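PDB 2GH9: maltose/maltodextrin-binding protein from Thermus thermophilus, which binds maltotriose and probably hands such maltodextrins over for uptake, as periplasmic solute-binding proteins do. Local coordinates for residues A86-A98 with G304-L316. Residues are numbered along the deposited sequence; the frame is centred on the assembly and turned at random.
Unlike the reference sequence in segment 86-98: A86 (reference Thr). With GLC (alpha-D-glucopyranose), chain B.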
loop_
_atom_site.group_PDB
_atom_site.type_symbol
_atom_site.label_atom_id
_atom_site.label_comp_id
_atom_site.label_asym_id
_atom_site.label_seq_id
_atom_site.Cartn_x
_atom_site.Cartn_y
_atom_site.Cartn_z
ATOM N N ALA A 86 -18.850 18.911 -6.656
ATOM C CA ALA A 86 -17.712 19.710 -6.249
ATOM C C ALA A 86 -16.686 18.845 -5.525
ATOM O O ALA A 86 -15.498 18.925 -5.809
ATOM C CB ALA A 86 -18.151 20.856 -5.361
ATOM N N TYR A 87 -17.149 18.030 -4.581
ATOM C CA TYR A 87 -16.249 17.119 -3.870
ATOM C C TYR A 87 -15.585 16.189 -4.891
ATOM O O TYR A 87 -14.368 16.126 -4.957
ATOM C CB TYR A 87 -16.987 16.338 -2.772
ATOM C CG TYR A 87 -16.236 15.114 -2.291
ATOM C CD1 TYR A 87 -15.163 15.225 -1.418
ATOM C CD2 TYR A 87 -16.603 13.842 -2.716
ATOM C CE1 TYR A 87 -14.471 14.092 -0.982
ATOM C CE2 TYR A 87 -15.919 12.706 -2.284
ATOM C CZ TYR A 87 -14.849 12.836 -1.432
ATOM O OH TYR A 87 -14.175 11.694 -1.022
ATOM N N LEU A 88 -16.390 15.525 -5.717
ATOM C CA LEU A 88 -15.886 14.590 -6.734
ATOM C C LEU A 88 -14.918 15.207 -7.743
ATOM O O LEU A 88 -13.875 14.612 -8.040
ATOM C CB LEU A 88 -17.058 13.912 -7.463
ATOM C CG LEU A 88 -17.873 12.978 -6.567
ATOM C CD1 LEU A 88 -19.182 12.537 -7.252
ATOM C CD2 LEU A 88 -17.023 11.766 -6.111
ATOM N N ALA A 89 -15.241 16.407 -8.234
ATOM C CA ALA A 89 -14.383 17.146 -9.186
ATOM C C ALA A 89 -12.989 17.441 -8.654
ATOM O O ALA A 89 -12.024 17.564 -9.430
ATOM C CB ALA A 89 -15.064 18.485 -9.623
ATOM N N ASP A 90 -12.879 17.601 -7.339
ATOM C CA ASP A 90 -11.589 17.912 -6.735
ATOM C C ASP A 90 -10.692 16.668 -6.546
ATOM O O ASP A 90 -9.503 16.794 -6.268
ATOM C CB ASP A 90 -11.795 18.624 -5.401
ATOM C CG ASP A 90 -10.522 18.784 -4.637
ATOM O OD1 ASP A 90 -9.622 19.498 -5.138
ATOM O OD2 ASP A 90 -10.407 18.191 -3.528
ATOM N N LEU A 91 -11.266 15.486 -6.702
ATOM C CA LEU A 91 -10.506 14.231 -6.564
ATOM C C LEU A 91 -9.706 13.898 -7.827
ATOM O O LEU A 91 -10.183 14.077 -8.952
ATOM C CB LEU A 91 -11.443 13.055 -6.259
ATOM C CG LEU A 91 -12.346 13.098 -5.018
ATOM C CD1 LEU A 91 -13.268 11.879 -4.995
ATOM C CD2 LEU A 91 -11.550 13.175 -3.735
ATOM N N GLN A 92 -8.493 13.392 -7.633
ATOM C CA GLN A 92 -7.694 12.852 -8.723
ATOM C C GLN A 92 -8.431 11.692 -9.401
ATOM O O GLN A 92 -8.973 10.806 -8.738
ATOM C CB GLN A 92 -6.351 12.359 -8.185
ATOM C CG GLN A 92 -5.424 13.452 -7.706
ATOM C CD GLN A 92 -4.240 12.931 -6.913
ATOM O OE1 GLN A 92 -4.231 11.778 -6.449
ATOM N NE2 GLN A 92 -3.222 13.788 -6.745
ATOM N N GLY A 93 -8.444 11.707 -10.727
ATOM C CA GLY A 93 -9.049 10.644 -11.522
ATOM C C GLY A 93 -8.724 9.204 -11.132
ATOM O O GLY A 93 -9.594 8.363 -11.117
ATOM N N VAL A 94 -7.462 8.904 -10.862
ATOM C CA VAL A 94 -7.077 7.528 -10.515
ATOM C C VAL A 94 -7.693 7.095 -9.178
ATOM O O VAL A 94 -7.986 5.929 -8.978
ATOM C CB VAL A 94 -5.537 7.349 -10.430
ATOM C CG1 VAL A 94 -4.875 7.586 -11.801
ATOM C CG2 VAL A 94 -4.969 8.281 -9.407
ATOM N N ALA A 95 -7.858 8.041 -8.259
ATOM C CA ALA A 95 -8.447 7.749 -6.945
ATOM C C ALA A 95 -9.936 7.456 -7.055
ATOM O O ALA A 95 -10.451 6.557 -6.377
ATOM C CB ALA A 95 -8.200 8.907 -5.988
ATOM N N VAL A 96 -10.631 8.234 -7.895
ATOM C CA VAL A 96 -12.010 7.951 -8.237
ATOM C C VAL A 96 -12.122 6.557 -8.852
ATOM O O VAL A 96 -12.921 5.771 -8.410
ATOM C CB VAL A 96 -12.613 9.020 -9.194
ATOM C CG1 VAL A 96 -14.012 8.629 -9.618
ATOM C CG2 VAL A 96 -12.632 10.391 -8.527
ATOM N N GLU A 97 -11.287 6.248 -9.840
ATOM C CA GLU A 97 -11.332 4.953 -10.509
ATOM C C GLU A 97 -11.017 3.809 -9.550
ATOM O O GLU A 97 -11.627 2.745 -9.637
ATOM C CB GLU A 97 -10.361 4.904 -11.701
ATOM C CG GLU A 97 -10.739 5.788 -12.894
ATOM C CD GLU A 97 -9.592 5.942 -13.907
ATOM O OE1 GLU A 97 -9.394 5.031 -14.754
ATOM O OE2 GLU A 97 -8.882 6.978 -13.861
ATOM N N ALA A 98 -10.062 4.017 -8.636
ATOM C CA ALA A 98 -9.694 2.977 -7.659
ATOM C C ALA A 98 -10.904 2.525 -6.816
ATOM O O ALA A 98 -11.034 1.349 -6.493
ATOM C CB ALA A 98 -8.582 3.478 -6.744
ATOM N N GLY A 304 2.185 10.802 6.625
ATOM C CA GLY A 304 2.775 11.081 5.328
ATOM C C GLY A 304 2.084 10.621 4.061
ATOM O O GLY A 304 2.604 10.853 2.961
ATOM N N ARG A 305 0.934 9.972 4.173
ATOM C CA ARG A 305 0.210 9.519 2.977
ATOM C C ARG A 305 -0.326 10.739 2.220
ATOM O O ARG A 305 -0.622 11.770 2.818
ATOM C CB ARG A 305 -0.940 8.565 3.337
ATOM C CG ARG A 305 -0.502 7.381 4.182
ATOM C CD ARG A 305 -1.611 6.440 4.362
ATOM N NE ARG A 305 -1.527 5.699 5.617
ATOM C CZ ARG A 305 -1.740 4.399 5.737
ATOM N NH1 ARG A 305 -2.037 3.642 4.678
ATOM N NH2 ARG A 305 -1.665 3.840 6.926
ATOM N N ILE A 306 -0.398 10.625 0.910
ATOM C CA ILE A 306 -0.577 11.809 0.055
ATOM C C ILE A 306 -2.063 12.035 -0.210
ATOM O O ILE A 306 -2.741 11.118 -0.648
ATOM C CB ILE A 306 0.194 11.647 -1.274
ATOM C CG1 ILE A 306 1.663 11.242 -1.004
ATOM C CG2 ILE A 306 0.115 12.937 -2.159
ATOM C CD1 ILE A 306 2.365 12.080 0.092
ATOM N N PRO A 307 -2.586 13.248 0.060
ATOM C CA PRO A 307 -4.000 13.517 -0.305
ATOM C C PRO A 307 -4.350 13.208 -1.760
ATOM O O PRO A 307 -3.538 13.435 -2.657
ATOM C CB PRO A 307 -4.151 15.019 -0.033
ATOM C CG PRO A 307 -3.177 15.270 1.077
ATOM C CD PRO A 307 -1.981 14.399 0.743
ATOM N N VAL A 308 -5.540 12.660 -1.991
ATOM C CA VAL A 308 -6.035 12.488 -3.355
ATOM C C VAL A 308 -6.879 13.715 -3.807
ATOM O O VAL A 308 -7.395 13.744 -4.928
ATOM C CB VAL A 308 -6.828 11.181 -3.528
ATOM C CG1 VAL A 308 -5.899 9.965 -3.255
ATOM C CG2 VAL A 308 -8.026 11.166 -2.627
ATOM N N SER A 309 -7.014 14.700 -2.922
ATOM C CA SER A 309 -7.614 15.990 -3.282
ATOM C C SER A 309 -6.610 16.807 -4.097
ATOM O O SER A 309 -5.555 17.170 -3.593
ATOM C CB SER A 309 -8.025 16.756 -2.019
ATOM O OG SER A 309 -8.319 18.119 -2.274
ATOM N N LYS A 310 -6.943 17.093 -5.358
ATOM C CA LYS A 310 -6.125 18.009 -6.174
ATOM C C LYS A 310 -5.767 19.276 -5.407
ATOM O O LYS A 310 -4.601 19.658 -5.307
ATOM C CB LYS A 310 -6.860 18.417 -7.444
ATOM C CG LYS A 310 -7.051 17.327 -8.477
ATOM C CD LYS A 310 -7.710 17.932 -9.709
ATOM C CE LYS A 310 -8.537 16.930 -10.500
ATOM N NZ LYS A 310 -9.442 17.592 -11.516
ATOM N N SER A 311 -6.802 19.921 -4.878
ATOM C CA SER A 311 -6.687 21.130 -4.049
ATOM C C SER A 311 -5.668 20.978 -2.902
ATOM O O SER A 311 -4.717 21.769 -2.782
ATOM C CB SER A 311 -8.090 21.464 -3.501
ATOM O OG SER A 311 -8.077 22.416 -2.459
ATOM N N ALA A 312 -5.877 19.962 -2.058
ATOM C CA ALA A 312 -5.002 19.704 -0.918
ATOM C C ALA A 312 -3.562 19.366 -1.340
ATOM O O ALA A 312 -2.614 19.785 -0.684
ATOM C CB ALA A 312 -5.594 18.589 -0.041
ATOM N N VAL A 313 -3.399 18.635 -2.443
ATOM C CA VAL A 313 -2.061 18.290 -2.954
ATOM C C VAL A 313 -1.235 19.525 -3.378
ATOM O O VAL A 313 -0.053 19.639 -3.022
ATOM C CB VAL A 313 -2.132 17.284 -4.150
ATOM C CG1 VAL A 313 -1.120 17.623 -5.221
ATOM C CG2 VAL A 313 -1.917 15.872 -3.665
ATOM N N LYS A 314 -1.854 20.423 -4.146
ATOM C CA LYS A 314 -1.197 21.661 -4.576
ATOM C C LYS A 314 -0.782 22.480 -3.360
ATOM O O LYS A 314 0.278 23.096 -3.351
ATOM C CB LYS A 314 -2.131 22.494 -5.463
ATOM C CG LYS A 314 -1.464 23.691 -6.122
ATOM C CD LYS A 314 -2.504 24.617 -6.724
ATOM C CE LYS A 314 -1.906 25.582 -7.750
ATOM N NZ LYS A 314 -2.962 26.255 -8.592
ATOM N N GLN A 315 -1.620 22.461 -2.332
ATOM C CA GLN A 315 -1.328 23.160 -1.092
ATOM C C GLN A 315 -0.017 22.656 -0.452
ATOM O O GLN A 315 0.782 23.453 0.065
ATOM C CB GLN A 315 -2.516 23.030 -0.141
ATOM C CG GLN A 315 -2.335 23.734 1.197
ATOM C CD GLN A 315 -3.552 23.594 2.092
ATOM O OE1 GLN A 315 -4.692 23.424 1.618
ATOM N NE2 GLN A 315 -3.319 23.660 3.400
ATOM N N LEU A 316 0.230 21.348 -0.540
ATOM C CA LEU A 316 1.451 20.759 0.002
ATOM C C LEU A 316 2.544 20.530 -1.052
ATOM O O LEU A 316 3.448 19.723 -0.851
ATOM C CB LEU A 316 1.111 19.427 0.689
ATOM C CG LEU A 316 0.189 19.466 1.903
ATOM C CD1 LEU A 316 -0.173 18.056 2.326
ATOM C CD2 LEU A 316 0.859 20.235 3.059
HETATM C C1 GLC B . -0.053 -0.828 8.502
HETATM C C2 GLC B . -0.294 0.357 7.569
HETATM C C3 GLC B . -0.686 -0.149 6.194
HETATM C C4 GLC B . 0.413 -1.081 5.660
HETATM C C5 GLC B . 0.653 -2.261 6.616
HETATM C C6 GLC B . 1.870 -3.100 6.180
HETATM O O1 GLC B . -1.305 -1.462 8.754
HETATM O O2 GLC B . -1.294 1.245 8.114
HETATM O O3 GLC B . -0.927 0.931 5.277
HETATM O O4 GLC B . -0.039 -1.672 4.454
HETATM O O5 GLC B . 0.874 -1.762 7.933
HETATM O O6 GLC B . 2.138 -4.172 7.104
HETATM O O HOH W 1 -1.903 12.067 -4.439
#
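D90 touches the start of helix 310-315 with both carboxylate oxygens, an example of an acidic side chain docked on a helix N-terminus. With CG anti to the backbone N (chi1 171°), OD1 accepts from S311 N at 2.9 Å through its syn lone pair, while OD2 lies 2.4 Å from S309 OG, a very short hydrogen bond of doubtful length. S309 is the N-cap residue, its OG accepting from A312 N. With an alanine at D90, S311 N would probably lose its carboxylate acceptor. Main chains meet in a single beta bridge of L91 with S309, a non-hydrogen-bonded antiparallel pair flanked by K310 N donating to D90 O (2.7 Å) and Q92 N to V308 O (2.9 Å). The bridge ties the joint between helices 85-90 and 93-98 to the end of strand 306-307, which pairs antiparallel with strand 104-113 in one lobe of this periplasmic-binding fold; just upstream, R305 donates from NH1 and NH2 to O3 and O2 of a glucose unit. In the apolar part, A95 CB meets V308 CB at 3.6 Å. The extended Q92 side chain crosses V308 at about a right angle, and one water donates to both Q92 OE1 and P307 O.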